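Local coordinates for protein hydrogenase 2 maturation peptidase (Thaumarchaeota archaeon SCGC AB-539-E09, PDB 5TTX) that probably acts as an endopeptidase that trims the large-subunit precursor of a nickel-iron hydrogenase during maturation, as its family does, at residues K8-M20 with D57-S69. Numbering follows the deposited sequence.
Sequences KRVLVAGVGNRLM and DLEDYEKVIFLDS
CB of L11 sits over the centre of one face of the Y61 ring, 3.5 Å from the centroid (CH-pi), while the backbone O of R9 lies at the ring's edge. With CG anti to its carbonyl carbon (chi1 -61°), Y61 lays its ring along the neighbouring strand's start; its OH is hydrogen-bonded to D43 and R45. F66 repeats the pattern: the small A13 methyl fits over one face, and V15 CG2 meets the edge at CD1, 3.6 Å away. E62 OE1 meets the R9 guanidinium edge in plane as a salt bridge, its 3.4 Å hydrogen bond from NH1 weak and the planes 74° apart. K8, extended but poorly ordered, brings NZ within 2.9 Å of D60 OD2, on the anti lone pair; long charged chains suit this solvent-exposed end.

Strands 10-15 and 63-69 run parallel; hydrogen bonds alternate from E62 N to R9 O, L11 N to K63 O, I65 N to L11 O, A13 N to I65 O, L67 N to A13 O and V15 N to L67 O, the last at 2.8 Å. A water links V15 O to S69 N. Beta-branched V12 suits an extended strand, its CG1 touching L67 CD1 at 3.6 Å; across the sheet, L11 CD2 meets L58 CD1 at 3.5 Å.

These inner strands of a mixed five-stranded sheet, flanked by 42-48 and 122-128, belong to the alpha/beta core of the hydrogenase maturation protease fold. Helices 25-34 and 141-158 pack on the V12, I65 and L67 face, while the second subunit packs on V15, L58 and F66 and pairs its R98 with D68.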
ATOM      1  N   LYS A   8      29.436  28.108   5.620  1.00 87.77           N
ATOM      2  CA  LYS A   8      28.741  27.436   6.716  1.00 85.03           C
ATOM      3  C   LYS A   8      28.649  25.938   6.429  1.00 77.38           C
ATOM      4  O   LYS A   8      27.574  25.419   6.141  1.00 88.57           O
ATOM      5  CB  LYS A   8      27.342  28.039   6.904  1.00 93.66           C
ATOM      6  CG  LYS A   8      26.632  27.655   8.205  1.00 94.18           C
ATOM      7  CD  LYS A   8      25.134  27.976   8.129  1.00 95.53           C
ATOM      8  CE  LYS A   8      24.358  27.302   9.262  1.00 91.50           C
ATOM      9  NZ  LYS A   8      22.878  27.332   9.051  1.00 88.78           N
ATOM     10  N   ARG A   9      29.775  25.237   6.507  1.00 64.92           N
ATOM     11  CA  ARG A   9      29.837  23.856   6.039  1.00 56.82           C
ATOM     12  C   ARG A   9      30.171  22.845   7.120  1.00 43.42           C
ATOM     13  O   ARG A   9      29.590  21.757   7.128  1.00 43.81           O
ATOM     14  CB  ARG A   9      30.857  23.734   4.904  1.00 56.10           C
ATOM     15  CG  ARG A   9      30.366  24.313   3.613  1.00 57.26           C
ATOM     16  CD  ARG A   9      29.520  23.297   2.854  1.00 69.73           C
ATOM     17  NE  ARG A   9      28.724  23.905   1.788  1.00 77.73           N
ATOM     18  CZ  ARG A   9      28.062  23.213   0.863  1.00 86.37           C
ATOM     19  NH1 ARG A   9      28.105  21.882   0.863  1.00 81.63           N
ATOM     20  NH2 ARG A   9      27.361  23.851  -0.071  1.00 93.33           N
ATOM     21  N   VAL A  10      31.098  23.153   8.019  1.00 39.96           N
ATOM     22  CA  VAL A  10      31.491  22.246   9.089  1.00 35.55           C
ATOM     23  C   VAL A  10      31.104  22.867  10.423  1.00 38.84           C
ATOM     24  O   VAL A  10      31.342  24.059  10.644  1.00 47.04           O
ATOM     25  CB  VAL A  10      32.995  21.941   9.069  1.00 34.17           C
ATOM     26  CG1 VAL A  10      33.386  21.168  10.340  1.00 33.97           C
ATOM     27  CG2 VAL A  10      33.350  21.163   7.822  1.00 37.28           C
ATOM     28  N   LEU A  11      30.497  22.061  11.295  1.00 27.49           N
ATOM     29  CA  LEU A  11      30.113  22.467  12.636  1.00 30.24           C
ATOM     30  C   LEU A  11      30.996  21.730  13.621  1.00 31.29           C
ATOM     31  O   LEU A  11      31.040  20.496  13.606  1.00 31.86           O
ATOM     32  CB  LEU A  11      28.640  22.159  12.927  1.00 33.68           C
ATOM     33  CG  LEU A  11      28.271  22.289  14.426  1.00 36.56           C
ATOM     34  CD1 LEU A  11      28.466  23.713  14.896  1.00 27.55           C
ATOM     35  CD2 LEU A  11      26.826  21.824  14.742  1.00 32.44           C
ATOM     36  N   VAL A  12      31.702  22.471  14.467  1.00 27.28           N
ATOM     37  CA  VAL A  12      32.353  21.890  15.639  1.00 24.18           C
ATOM     38  C   VAL A  12      31.619  22.405  16.869  1.00 35.08           C
ATOM     39  O   VAL A  12      31.628  23.618  17.144  1.00 36.52           O
ATOM     40  CB  VAL A  12      33.847  22.233  15.697  1.00 27.70           C
ATOM     41  CG1 VAL A  12      34.525  21.532  16.875  1.00 23.35           C
ATOM     42  CG2 VAL A  12      34.539  21.901  14.374  1.00 31.22           C
ATOM     43  N   ALA A  13      30.996  21.484  17.615  1.00 32.01           N
ATOM     44  CA  ALA A  13      30.057  21.822  18.679  1.00 26.40           C
ATOM     45  C   ALA A  13      30.609  21.388  20.023  1.00 25.71           C
ATOM     46  O   ALA A  13      30.845  20.198  20.244  1.00 29.48           O
ATOM     47  CB  ALA A  13      28.690  21.168  18.442  1.00 25.74           C
ATOM     48  N   GLY A  14      30.807  22.352  20.922  1.00 32.18           N
ATOM     49  CA  GLY A  14      31.164  22.045  22.293  1.00 25.67           C
ATOM     50  C   GLY A  14      29.926  21.972  23.166  1.00 30.13           C
ATOM     51  O   GLY A  14      29.124  22.907  23.206  1.00 36.84           O
ATOM     52  N   VAL A  15      29.767  20.852  23.857  1.00 26.09           N
ATOM     53  CA  VAL A  15      28.563  20.584  24.630  1.00 34.31           C
ATOM     54  C   VAL A  15      28.956  20.374  26.085  1.00 35.48           C
ATOM     55  O   VAL A  15      29.837  19.555  26.378  1.00 33.00           O
ATOM     56  CB  VAL A  15      27.810  19.347  24.102  1.00 33.91           C
ATOM     57  CG1 VAL A  15      26.576  19.107  24.910  1.00 28.69           C
ATOM     58  CG2 VAL A  15      27.456  19.515  22.643  1.00 34.12           C
ATOM     59  N   GLY A  16      28.287  21.082  26.981  1.00 33.95           N
ATOM     60  CA  GLY A  16      28.437  20.860  28.409  1.00 29.26           C
ATOM     61  C   GLY A  16      28.229  22.155  29.172  1.00 33.21           C
ATOM     62  O   GLY A  16      27.992  23.214  28.602  1.00 36.69           O
ATOM     63  N   ASN A  17      28.345  22.049  30.486  1.00 29.24           N
ATOM     64  CA  ASN A  17      28.081  23.154  31.406  1.00 27.25           C
ATOM     65  C   ASN A  17      29.403  23.701  31.953  1.00 32.88           C
ATOM     66  O   ASN A  17      30.053  23.040  32.772  1.00 33.91           O
ATOM     67  CB  ASN A  17      27.196  22.671  32.542  1.00 24.73           C
ATOM     68  CG  ASN A  17      26.658  23.809  33.405  1.00 37.28           C
ATOM     69  OD1 ASN A  17      27.197  24.920  33.434  1.00 36.96           O
ATOM     70  ND2 ASN A  17      25.585  23.522  34.123  1.00 33.87           N
ATOM     71  N   ARG A  18      29.770  24.920  31.526  1.00 28.77           N
ATOM     72  CA  ARG A  18      30.995  25.594  31.984  1.00 29.82           C
ATOM     73  C   ARG A  18      31.075  25.763  33.493  1.00 35.74           C
ATOM     74  O   ARG A  18      32.176  25.960  34.013  1.00 35.58           O
ATOM     75  CB  ARG A  18      31.113  26.992  31.380  1.00 34.46           C
ATOM     76  CG  ARG A  18      31.611  27.020  29.966  1.00 39.33           C
ATOM     77  CD  ARG A  18      31.558  28.412  29.426  1.00 30.82           C
ATOM     78  NE  ARG A  18      31.706  28.439  27.960  1.00 33.61           N
ATOM     79  CZ  ARG A  18      32.882  28.531  27.340  1.00 31.48           C
ATOM     80  NH1 ARG A  18      34.009  28.591  28.047  1.00 30.21           N
ATOM     81  NH2 ARG A  18      32.941  28.592  26.015  1.00 33.06           N
ATOM     82  N   LEU A  19      29.944  25.752  34.196  1.00 29.29           N
ATOM     83  CA  LEU A  19      29.915  25.937  35.639  1.00 31.80           C
ATOM     84  C   LEU A  19      30.120  24.637  36.404  1.00 37.46           C
ATOM     85  O   LEU A  19      30.115  24.649  37.647  1.00 34.28           O
ATOM     86  CB  LEU A  19      28.578  26.541  36.055  1.00 34.68           C
ATOM     87  CG  LEU A  19      28.123  27.729  35.226  1.00 33.68           C
ATOM     88  CD1 LEU A  19      26.781  28.199  35.748  1.00 34.94           C
ATOM     89  CD2 LEU A  19      29.152  28.848  35.331  1.00 30.16           C
HETATM   90  N   MSE A  20      30.275  23.523  35.697  1.00 26.76           N
HETATM   91  CA  MSE A  20      30.402  22.226  36.343  1.00 37.42           C
HETATM   92  C   MSE A  20      31.762  21.620  36.052  1.00 36.54           C
HETATM   93  O   MSE A  20      31.862  20.477  35.612  1.00 35.88           O
HETATM   94  CB  MSE A  20      29.284  21.284  35.887  1.00 29.82           C
HETATM   95  CG  MSE A  20      27.926  21.822  36.213  1.00 42.75           C
HETATM   96 SE   MSE A  20      27.506  21.745  38.138  1.00 56.98          SE
HETATM   97  CE  MSE A  20      25.568  22.131  38.003  1.00 62.64           C
ATOM     98  N   ASP A  57      19.086  24.602  11.130  1.00 60.66           N
ATOM     99  CA  ASP A  57      20.351  24.864  11.810  1.00 51.89           C
ATOM    100  C   ASP A  57      21.321  23.717  11.565  1.00 38.77           C
ATOM    101  O   ASP A  57      22.202  23.824  10.712  1.00 46.98           O
ATOM    102  CB  ASP A  57      20.134  25.085  13.317  1.00 45.75           C
ATOM    103  CG  ASP A  57      21.395  25.544  14.039  1.00 49.64           C
ATOM    104  OD1 ASP A  57      22.382  25.872  13.360  1.00 56.31           O
ATOM    105  OD2 ASP A  57      21.410  25.575  15.293  1.00 62.13           O
ATOM    106  N   LEU A  58      21.156  22.608  12.283  1.00 38.49           N
ATOM    107  CA  LEU A  58      22.108  21.502  12.158  1.00 40.12           C
ATOM    108  C   LEU A  58      22.112  20.920  10.746  1.00 38.51           C
ATOM    109  O   LEU A  58      23.170  20.552  10.214  1.00 39.06           O
ATOM    110  CB  LEU A  58      21.785  20.429  13.194  1.00 36.64           C
ATOM    111  CG  LEU A  58      22.793  19.312  13.407  1.00 41.85           C
ATOM    112  CD1 LEU A  58      24.185  19.848  13.697  1.00 40.59           C
ATOM    113  CD2 LEU A  58      22.314  18.483  14.554  1.00 47.73           C
ATOM    114  N   GLU A  59      20.948  20.860  10.106  1.00 41.47           N
ATOM    115  CA  GLU A  59      20.875  20.285   8.772  1.00 44.85           C
ATOM    116  C   GLU A  59      21.631  21.104   7.728  1.00 53.57           C
ATOM    117  O   GLU A  59      21.908  20.585   6.642  1.00 58.24           O
ATOM    118  CB  GLU A  59      19.413  20.125   8.351  1.00 40.44           C
ATOM    119  CG  GLU A  59      18.728  21.422   8.009  1.00 51.40           C
ATOM    120  CD  GLU A  59      17.272  21.215   7.629  1.00 66.84           C
ATOM    121  OE1 GLU A  59      16.879  20.054   7.362  1.00 71.92           O
ATOM    122  OE2 GLU A  59      16.517  22.210   7.596  1.00 74.41           O
ATOM    123  N   ASP A  60      21.991  22.347   8.021  1.00 46.55           N
ATOM    124  CA  ASP A  60      22.742  23.120   7.041  1.00 42.88           C
ATOM    125  C   ASP A  60      24.230  22.811   7.042  1.00 43.04           C
ATOM    126  O   ASP A  60      24.962  23.411   6.257  1.00 50.39           O
ATOM    127  CB  ASP A  60      22.523  24.612   7.271  1.00 51.08           C
ATOM    128  CG  ASP A  60      21.059  25.007   7.149  1.00 64.88           C
ATOM    129  OD1 ASP A  60      20.299  24.283   6.456  1.00 61.21           O
ATOM    130  OD2 ASP A  60      20.670  26.036   7.752  1.00 73.02           O
ATOM    131  N   TYR A  61      24.698  21.901   7.885  1.00 37.02           N
ATOM    132  CA  TYR A  61      26.085  21.465   7.850  1.00 36.76           C
ATOM    133  C   TYR A  61      26.190  20.136   7.127  1.00 40.29           C
ATOM    134  O   TYR A  61      25.258  19.331   7.133  1.00 46.55           O
ATOM    135  CB  TYR A  61      26.671  21.324   9.259  1.00 34.03           C
ATOM    136  CG  TYR A  61      26.648  22.622   9.997  1.00 37.48           C
ATOM    137  CD1 TYR A  61      27.707  23.518   9.892  1.00 41.60           C
ATOM    138  CD2 TYR A  61      25.550  22.982  10.769  1.00 35.44           C
ATOM    139  CE1 TYR A  61      27.680  24.742  10.549  1.00 43.44           C
ATOM    140  CE2 TYR A  61      25.522  24.193  11.439  1.00 47.82           C
ATOM    141  CZ  TYR A  61      26.589  25.066  11.321  1.00 36.76           C
ATOM    142  OH  TYR A  61      26.557  26.268  11.969  1.00 48.62           O
ATOM    143  N   GLU A  62      27.333  19.917   6.489  1.00 41.89           N
ATOM    144  CA  GLU A  62      27.627  18.625   5.890  1.00 37.56           C
ATOM    145  C   GLU A  62      28.511  17.761   6.777  1.00 37.35           C
ATOM    146  O   GLU A  62      28.619  16.555   6.546  1.00 39.99           O
ATOM    147  CB  GLU A  62      28.305  18.822   4.530  1.00 35.29           C
ATOM    148  CG  GLU A  62      29.728  19.331   4.625  1.00 36.43           C
ATOM    149  CD  GLU A  62      30.386  19.548   3.260  1.00 50.33           C
ATOM    150  OE1 GLU A  62      29.755  19.217   2.234  1.00 56.33           O
ATOM    151  OE2 GLU A  62      31.536  20.039   3.214  1.00 49.22           O
ATOM    152  N   LYS A  63      29.159  18.343   7.771  1.00 36.29           N
ATOM    153  CA  LYS A  63      29.993  17.572   8.671  1.00 37.39           C
ATOM    154  C   LYS A  63      29.843  18.171  10.062  1.00 42.04           C
ATOM    155  O   LYS A  63      29.771  19.393  10.207  1.00 53.55           O
ATOM    156  CB  LYS A  63      31.449  17.563   8.181  1.00 32.30           C
ATOM    157  CG  LYS A  63      32.420  16.811   9.057  1.00 33.47           C
ATOM    158  CD  LYS A  63      33.784  16.767   8.409  1.00 36.98           C
ATOM    159  CE  LYS A  63      34.799  16.036   9.275  1.00 37.72           C
ATOM    160  NZ  LYS A  63      34.519  14.570   9.277  1.00 47.82           N
ATOM    161  N   VAL A  64      29.729  17.309  11.071  1.00 32.02           N
ATOM    162  CA  VAL A  64      29.576  17.735  12.459  1.00 31.68           C
ATOM    163  C   VAL A  64      30.578  16.991  13.320  1.00 31.88           C
ATOM    164  O   VAL A  64      30.778  15.781  13.154  1.00 33.09           O
ATOM    165  CB  VAL A  64      28.153  17.503  13.007  1.00 37.69           C
ATOM    166  CG1 VAL A  64      28.068  18.043  14.403  1.00 44.52           C
ATOM    167  CG2 VAL A  64      27.154  18.225  12.162  1.00 46.94           C
ATOM    168  N   ILE A  65      31.203  17.722  14.239  1.00 31.25           N
ATOM    169  CA  ILE A  65      32.061  17.174  15.285  1.00 31.35           C
ATOM    170  C   ILE A  65      31.511  17.658  16.617  1.00 32.62           C
ATOM    171  O   ILE A  65      31.410  18.872  16.840  1.00 37.86           O
ATOM    172  CB  ILE A  65      33.519  17.627  15.106  1.00 31.99           C
ATOM    173  CG1 ILE A  65      34.046  17.176  13.752  1.00 25.38           C
ATOM    174  CG2 ILE A  65      34.417  17.163  16.261  1.00 24.41           C
ATOM    175  CD1 ILE A  65      35.504  17.619  13.512  1.00 29.30           C
ATOM    176  N   PHE A  66      31.152  16.720  17.495  1.00 30.31           N
ATOM    177  CA  PHE A  66      30.639  17.027  18.828  1.00 28.51           C
ATOM    178  C   PHE A  66      31.723  16.756  19.853  1.00 25.78           C
ATOM    179  O   PHE A  66      32.383  15.706  19.808  1.00 32.77           O
ATOM    180  CB  PHE A  66      29.406  16.182  19.203  1.00 33.90           C
ATOM    181  CG  PHE A  66      28.111  16.765  18.734  1.00 48.15           C
ATOM    182  CD1 PHE A  66      27.406  17.648  19.530  1.00 47.85           C
ATOM    183  CD2 PHE A  66      27.590  16.431  17.480  1.00 53.93           C
ATOM    184  CE1 PHE A  66      26.206  18.208  19.084  1.00 52.13           C
ATOM    185  CE2 PHE A  66      26.388  16.972  17.039  1.00 54.52           C
ATOM    186  CZ  PHE A  66      25.700  17.869  17.840  1.00 54.71           C
ATOM    187  N   LEU A  67      31.874  17.683  20.795  1.00 27.31           N
ATOM    188  CA  LEU A  67      32.806  17.536  21.907  1.00 24.55           C
ATOM    189  C   LEU A  67      32.029  17.619  23.212  1.00 27.90           C
ATOM    190  O   LEU A  67      31.231  18.551  23.417  1.00 31.07           O
ATOM    191  CB  LEU A  67      33.899  18.607  21.848  1.00 27.14           C
ATOM    192  CG  LEU A  67      34.751  18.563  20.569  1.00 30.90           C
ATOM    193  CD1 LEU A  67      34.835  19.964  20.070  1.00 34.81           C
ATOM    194  CD2 LEU A  67      36.136  18.054  20.848  1.00 33.57           C
ATOM    195  N   ASP A  68      32.247  16.642  24.090  1.00 25.12           N
ATOM    196  CA  ASP A  68      31.539  16.631  25.358  1.00 26.66           C
ATOM    197  C   ASP A  68      32.372  15.869  26.372  1.00 29.87           C
ATOM    198  O   ASP A  68      33.457  15.364  26.069  1.00 28.97           O
ATOM    199  CB  ASP A  68      30.133  16.019  25.219  1.00 29.52           C
ATOM    200  CG  ASP A  68      30.163  14.541  24.811  1.00 34.11           C
ATOM    201  OD1 ASP A  68      31.237  14.029  24.477  1.00 30.96           O
ATOM    202  OD2 ASP A  68      29.106  13.882  24.823  1.00 36.64           O
ATOM    203  N   SER A  69      31.824  15.746  27.569  1.00 28.82           N
ATOM    204  CA  SER A  69      32.466  15.022  28.655  1.00 33.50           C
ATOM    205  C   SER A  69      31.724  13.703  28.861  1.00 25.66           C
ATOM    206  O   SER A  69      30.493  13.677  28.877  1.00 38.12           O
ATOM    207  CB  SER A  69      32.481  15.893  29.922  1.00 26.72           C
ATOM    208  OG  SER A  69      32.991  15.201  31.049  1.00 55.13           O
TER
HETATM  209  O   HOH W   1      29.349  17.291  28.211  1.00 31.87           O